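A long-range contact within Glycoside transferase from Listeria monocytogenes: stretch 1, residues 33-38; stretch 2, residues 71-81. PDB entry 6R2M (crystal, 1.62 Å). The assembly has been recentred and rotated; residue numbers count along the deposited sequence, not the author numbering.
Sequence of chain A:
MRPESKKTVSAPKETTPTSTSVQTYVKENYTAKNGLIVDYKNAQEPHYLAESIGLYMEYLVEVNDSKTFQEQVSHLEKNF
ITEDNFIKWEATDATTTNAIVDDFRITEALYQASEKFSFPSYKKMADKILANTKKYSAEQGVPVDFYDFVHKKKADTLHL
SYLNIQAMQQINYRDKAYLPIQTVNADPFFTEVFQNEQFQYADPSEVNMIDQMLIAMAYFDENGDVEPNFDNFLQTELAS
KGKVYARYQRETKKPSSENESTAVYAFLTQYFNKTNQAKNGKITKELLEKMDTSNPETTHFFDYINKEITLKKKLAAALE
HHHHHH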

ATOM      1  N   LYS A  33     -23.730  -0.077   4.025  1.00 28.91           N
ATOM      2  CA  LYS A  33     -24.964   0.093   3.258  1.00 21.84           C
ATOM      3  C   LYS A  33     -24.804   1.098   2.120  1.00 29.84           C
ATOM      4  O   LYS A  33     -25.464   0.968   1.082  1.00 33.68           O
ATOM      5  N   ASN A  34     -23.937   2.094   2.285  1.00 32.80           N
ATOM      6  CA  ASN A  34     -23.709   3.061   1.219  1.00 36.74           C
ATOM      7  C   ASN A  34     -22.728   2.570   0.164  1.00 32.68           C
ATOM      8  O   ASN A  34     -22.412   3.326  -0.763  1.00 27.56           O
ATOM      9  N   GLY A  35     -22.246   1.334   0.271  1.00 16.77           N
ATOM     10  CA  GLY A  35     -21.357   0.792  -0.730  1.00 20.45           C
ATOM     11  C   GLY A  35     -19.892   1.007  -0.460  1.00 14.13           C
ATOM     12  O   GLY A  35     -19.059   0.583  -1.274  1.00 17.64           O
ATOM     13  N   LEU A  36     -19.533   1.646   0.646  1.00 14.16           N
ATOM     14  CA  LEU A  36     -18.120   1.891   0.896  1.00 11.29           C
ATOM     15  C   LEU A  36     -17.503   0.704   1.617  1.00 10.36           C
ATOM     16  O   LEU A  36     -18.180  -0.013   2.363  1.00  9.32           O
ATOM     17  N   ILE A  37     -16.208   0.498   1.367  1.00  9.65           N
ATOM     18  CA  ILE A  37     -15.454  -0.599   1.971  1.00  8.23           C
ATOM     19  C   ILE A  37     -14.960  -0.173   3.348  1.00  8.42           C
ATOM     20  O   ILE A  37     -14.301   0.865   3.490  1.00  9.08           O
ATOM     21  N   VAL A  38     -15.263  -0.992   4.373  1.00  7.06           N
ATOM     22  CA  VAL A  38     -14.944  -0.691   5.765  1.00  6.64           C
ATOM     23  C   VAL A  38     -13.711  -1.480   6.203  1.00  9.45           C
ATOM     24  O   VAL A  38     -13.352  -2.505   5.613  1.00 10.63           O
ATOM     25  N   GLU A  71     -17.497   0.257 -10.733  1.00  7.85           N
ATOM     26  CA  GLU A  71     -18.351   0.544  -9.583  1.00  8.73           C
ATOM     27  C   GLU A  71     -17.548   1.211  -8.481  1.00  8.91           C
ATOM     28  O   GLU A  71     -18.027   2.156  -7.839  1.00  8.72           O
ATOM     29  N   GLN A  72     -16.305   0.761  -8.282  1.00  9.19           N
ATOM     30  CA  GLN A  72     -15.430   1.386  -7.301  1.00  8.03           C
ATOM     31  C   GLN A  72     -15.026   2.792  -7.725  1.00  7.61           C
ATOM     32  O   GLN A  72     -14.969   3.689  -6.883  1.00  9.14           O
ATOM     33  N   VAL A  73     -14.735   3.003  -9.016  1.00  6.78           N
ATOM     34  CA  VAL A  73     -14.388   4.355  -9.471  1.00  7.69           C
ATOM     35  C   VAL A  73     -15.539   5.313  -9.183  1.00  7.55           C
ATOM     36  O   VAL A  73     -15.319   6.464  -8.786  1.00  8.96           O
ATOM     37  N   SER A  74     -16.779   4.845  -9.353  1.00  7.94           N
ATOM     38  CA  SER A  74     -17.941   5.682  -9.062  1.00  7.07           C
ATOM     39  C   SER A  74     -18.017   6.032  -7.585  1.00  7.58           C
ATOM     40  O   SER A  74     -18.287   7.187  -7.234  1.00  9.83           O
ATOM     41  N   HIS A  75     -17.790   5.051  -6.704  1.00  8.85           N
ATOM     42  CA  HIS A  75     -17.775   5.352  -5.272  1.00  8.54           C
ATOM     43  C   HIS A  75     -16.639   6.297  -4.929  1.00  9.31           C
ATOM     44  O   HIS A  75     -16.779   7.174  -4.068  1.00  8.92           O
ATOM     45  N   LEU A  76     -15.488   6.111  -5.570  1.00  8.40           N
ATOM     46  CA  LEU A  76     -14.372   7.025  -5.368  1.00  6.63           C
ATOM     47  C   LEU A  76     -14.755   8.454  -5.741  1.00  9.77           C
ATOM     48  O   LEU A  76     -14.490   9.399  -4.988  1.00  9.95           O
ATOM     49  N   GLU A  77     -15.400   8.623  -6.894  1.00  8.28           N
ATOM     50  CA  GLU A  77     -15.740   9.962  -7.364  1.00 10.03           C
ATOM     51  C   GLU A  77     -16.773  10.614  -6.467  1.00 11.06           C
ATOM     52  O   GLU A  77     -16.706  11.821  -6.220  1.00 15.57           O
ATOM     53  N   LYS A  78     -17.729   9.835  -5.964  1.00  9.50           N
ATOM     54  CA  LYS A  78     -18.818  10.433  -5.209  1.00  8.70           C
ATOM     55  C   LYS A  78     -18.493  10.643  -3.739  1.00 13.42           C
ATOM     56  O   LYS A  78     -19.128  11.491  -3.102  1.00 17.08           O
ATOM     57  N   ASN A  79     -17.524   9.918  -3.183  1.00  9.54           N
ATOM     58  CA  ASN A  79     -17.295   9.965  -1.748  1.00  6.52           C
ATOM     59  C   ASN A  79     -15.903  10.403  -1.343  1.00  8.24           C
ATOM     60  O   ASN A  79     -15.729  10.813  -0.191  1.00 11.97           O
ATOM     61  N   PHE A  80     -14.910  10.328  -2.234  1.00  7.91           N
ATOM     62  CA  PHE A  80     -13.530  10.587  -1.841  1.00  9.96           C
ATOM     63  C   PHE A  80     -12.905  11.776  -2.550  1.00  9.20           C
ATOM     64  O   PHE A  80     -12.122  12.511  -1.933  1.00 10.60           O
ATOM     65  N   ILE A  81     -13.215  12.000  -3.823  1.00  9.77           N
ATOM     66  CA  ILE A  81     -12.522  13.020  -4.607  1.00  9.92           C
ATOM     67  C   ILE A  81     -13.203  14.367  -4.426  1.00 12.57           C
ATOM     68  O   ILE A  81     -14.413  14.505  -4.663  1.00 14.35           O
TER

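Residues 33-38, which form no regular helix or strand, lie against one side of the part of a longer helix at 71-79, and the two bury 276 Å² between them, both sides summed. Leu 36 and His 75 contribute the most covered surface, 79 and 49 Å², and their CA atoms, 7.1 Å apart, are the nearest CA pair across the stretches. The CA-to-CB bond of Leu 36 points sideways, but chi1 m and chi2 t carry the end of the side chain to the helix, where CD2 meets three residues: it lies 4.0 Å from His 75 CB, 3.7 Å from Asn 79 ND2 and 4.3 Å from Phe 80 CE1. The last is an apolar contact, made obliquely to the ring of Phe 80, whose CA-to-CB bond is also sideways and whose chi1 of -69° (m) brings the ring end nearer.

The CA-to-CB bond of His 75 points toward the loop, with chi1 m and chi2 at -53°. The ring meets the carbonyl oxygens of Asn 34 and Gly 35, and Leu 36 CD2 reaches it obliquely: Gly 35 O lies over one ring face, 3.7 Å from His 75 CD2, and Asn 34 O approaches obliquely, 3.8 Å from His 75 CE1. Neither carbonyl contact is a hydrogen bond. Glycine suits this place twice over, since an ideal CB on Gly 35 would fall 2.6 Å from His 75 CE1, a clash, and its phi/psi of 91/1 would jam that CB against the preceding carbonyl oxygen.

The CA-to-CB bond of Asn 79 also points toward the loop, in the m rotamer, but its amide is held by its own helix: Asn 79 ND2 donates to His 75 O at 3.1 Å, one turn back. Its contact with the Leu 36 CD2 methyl is van der Waals packing. On the loop, Asn 34 (chi1 p) reaches forward along its own stretch, and its OD1 accepts from Leu 36 N at 3.1 Å, bracing the turn through Gly 35.

No direct hydrogen bond crosses the interface; two waters supply the polar link between Gly 35 and Gln 72. Water 1 donates to Gly 35 O at 3.1 Å and to Gln 72 OE1 at 2.7 Å. Water 2 donates to the same Gly 35 O at 2.5 Å and accepts from Gln 72 NE2 at 3.1 Å, so both ends of the amide are engaged. The CA-to-CB bond of Gln 72 is sideways, and chi1 m and chi2 m bring its end nearer the loop. There Gln 72 OE1 also lies 4.0 Å from CG1 of Ile 37, whose CA-to-CB bond is sideways and whose end comes nearer, chi1 and chi2 both m.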

ATOM      1  CB  LYS A  33     -26.100   0.531   4.184  1.00 29.13           C
ATOM      2  CG  LYS A  33     -26.679  -0.589   5.038  1.00 36.72           C
ATOM      3  CD  LYS A  33     -27.660  -1.446   4.250  1.00 38.72           C
ATOM      4  CE  LYS A  33     -28.283  -2.523   5.127  1.00 35.39           C
ATOM      5  NZ  LYS A  33     -29.542  -2.066   5.789  1.00 38.04           N
ATOM      6  CB  ASN A  34     -23.220   4.387   1.801  1.00 29.70           C
ATOM      7  CG  ASN A  34     -21.961   4.244   2.631  1.00 28.31           C
ATOM      8  OD1 ASN A  34     -21.349   3.173   2.711  1.00 30.63           O
ATOM      9  ND2 ASN A  34     -21.567   5.336   3.269  1.00 34.29           N
ATOM     10  CB  LEU A  36     -17.914   3.173   1.706  1.00 13.90           C
ATOM     11  CG  LEU A  36     -18.452   4.427   1.004  1.00 11.24           C
ATOM     12  CD1 LEU A  36     -17.946   5.699   1.666  1.00 14.62           C
ATOM     13  CD2 LEU A  36     -18.076   4.408  -0.468  1.00 13.27           C
ATOM     14  CB  ILE A  37     -14.284  -1.011   1.058  1.00  8.67           C
ATOM     15  CG1 ILE A  37     -14.756  -1.217  -0.388  1.00 13.15           C
ATOM     16  CG2 ILE A  37     -13.561  -2.257   1.610  1.00  9.27           C
ATOM     17  CD1 ILE A  37     -15.864  -2.216  -0.546  1.00 11.50           C
ATOM     18  CB  VAL A  38     -16.163  -0.989   6.666  1.00  9.99           C
ATOM     19  CG1 VAL A  38     -16.310  -2.486   6.869  1.00 12.27           C
ATOM     20  CG2 VAL A  38     -16.045  -0.247   7.994  1.00 11.92           C
ATOM     21  CB  GLU A  71     -19.008  -0.736  -9.063  1.00  9.50           C
ATOM     22  CG  GLU A  71     -20.179  -1.171  -9.926  1.00 11.39           C
ATOM     23  CD  GLU A  71     -20.574  -2.599  -9.685  1.00 19.96           C
ATOM     24  OE1 GLU A  71     -19.927  -3.262  -8.853  1.00 16.86           O
ATOM     25  OE2 GLU A  71     -21.529  -3.061 -10.349  1.00 19.35           O
ATOM     26  CB  GLN A  72     -14.194   0.518  -7.068  1.00  8.90           C
ATOM     27  CG  GLN A  72     -14.565  -0.829  -6.441  1.00  8.63           C
ATOM     28  CD  GLN A  72     -15.395  -0.652  -5.178  1.00  7.93           C
ATOM     29  OE1 GLN A  72     -14.961  -0.008  -4.230  1.00 10.06           O
ATOM     30  NE2 GLN A  72     -16.590  -1.239  -5.158  1.00  9.75           N
ATOM     31  CB  VAL A  73     -14.009   4.367 -10.968  1.00  8.82           C
ATOM     32  CG1 VAL A  73     -13.793   5.798 -11.470  1.00 10.20           C
ATOM     33  CG2 VAL A  73     -12.760   3.563 -11.202  1.00  7.89           C
ATOM     34  CB  SER A  74     -19.223   4.984  -9.513  1.00 10.88           C
ATOM     35  OG  SER A  74     -19.341   5.043 -10.923  1.00 20.93           O
ATOM     36  CB  HIS A  75     -17.640   4.068  -4.444  1.00  8.71           C
ATOM     37  CG  HIS A  75     -18.863   3.207  -4.447  1.00  9.11           C
ATOM     38  ND1 HIS A  75     -20.112   3.680  -4.116  1.00 16.40           N
ATOM     39  CD2 HIS A  75     -19.023   1.893  -4.739  1.00 17.61           C
ATOM     40  CE1 HIS A  75     -20.993   2.697  -4.214  1.00 15.76           C
ATOM     41  NE2 HIS A  75     -20.357   1.602  -4.591  1.00 15.82           N
ATOM     42  CB  LEU A  76     -13.171   6.548  -6.185  1.00 10.36           C
ATOM     43  CG  LEU A  76     -11.851   7.261  -5.936  1.00 13.27           C
ATOM     44  CD1 LEU A  76     -11.309   6.872  -4.562  1.00 11.58           C
ATOM     45  CD2 LEU A  76     -10.862   6.907  -7.052  1.00 11.81           C
ATOM     46  CB  GLU A  77     -16.246   9.905  -8.802  1.00 12.72           C
ATOM     47  CG  GLU A  77     -15.160   9.560  -9.787  1.00 14.44           C
ATOM     48  CD  GLU A  77     -15.697   9.233 -11.155  1.00 20.86           C
ATOM     49  OE1 GLU A  77     -16.869   8.811 -11.245  1.00 26.91           O
ATOM     50  OE2 GLU A  77     -14.942   9.382 -12.138  1.00 27.45           O
ATOM     51  CB  LYS A  78     -20.076   9.577  -5.347  1.00 11.65           C
ATOM     52  CG  LYS A  78     -20.495   9.405  -6.799  1.00 21.71           C
ATOM     53  CD  LYS A  78     -22.005   9.377  -6.959  1.00 34.21           C
ATOM     54  CE  LYS A  78     -22.419   8.539  -8.154  1.00 32.34           C
ATOM     55  NZ  LYS A  78     -22.711   7.148  -7.738  1.00 35.72           N
ATOM     56  CB  ASN A  79     -17.573   8.595  -1.104  1.00  7.02           C
ATOM     57  CG  ASN A  79     -19.019   8.165  -1.251  1.00  9.92           C
ATOM     58  OD1 ASN A  79     -19.872   8.549  -0.451  1.00 15.50           O
ATOM     59  ND2 ASN A  79     -19.311   7.384  -2.292  1.00 10.57           N
ATOM     60  CB  PHE A  80     -12.655   9.354  -2.100  1.00  9.09           C
ATOM     61  CG  PHE A  80     -12.952   8.179  -1.203  1.00  7.78           C
ATOM     62  CD1 PHE A  80     -13.931   7.256  -1.542  1.00  7.08           C
ATOM     63  CD2 PHE A  80     -12.232   7.982  -0.032  1.00  7.89           C
ATOM     64  CE1 PHE A  80     -14.194   6.153  -0.722  1.00  9.95           C
ATOM     65  CE2 PHE A  80     -12.497   6.881   0.794  1.00  7.02           C
ATOM     66  CZ  PHE A  80     -13.475   5.975   0.443  1.00  6.82           C
ATOM     67  CB  ILE A  81     -12.462  12.632  -6.089  1.00  8.60           C
ATOM     68  CG1 ILE A  81     -11.708  11.307  -6.227  1.00 12.12           C
ATOM     69  CG2 ILE A  81     -11.747  13.735  -6.865  1.00 12.66           C
ATOM     70  CD1 ILE A  81     -11.703  10.756  -7.630  1.00 12.52           C
TER
HETATM   71  O   HOH W   1     -16.335   1.445  -2.450  1.00 15.03           O
HETATM   72  O   HOH W   2     -18.752  -1.268  -2.969  1.00 16.43           O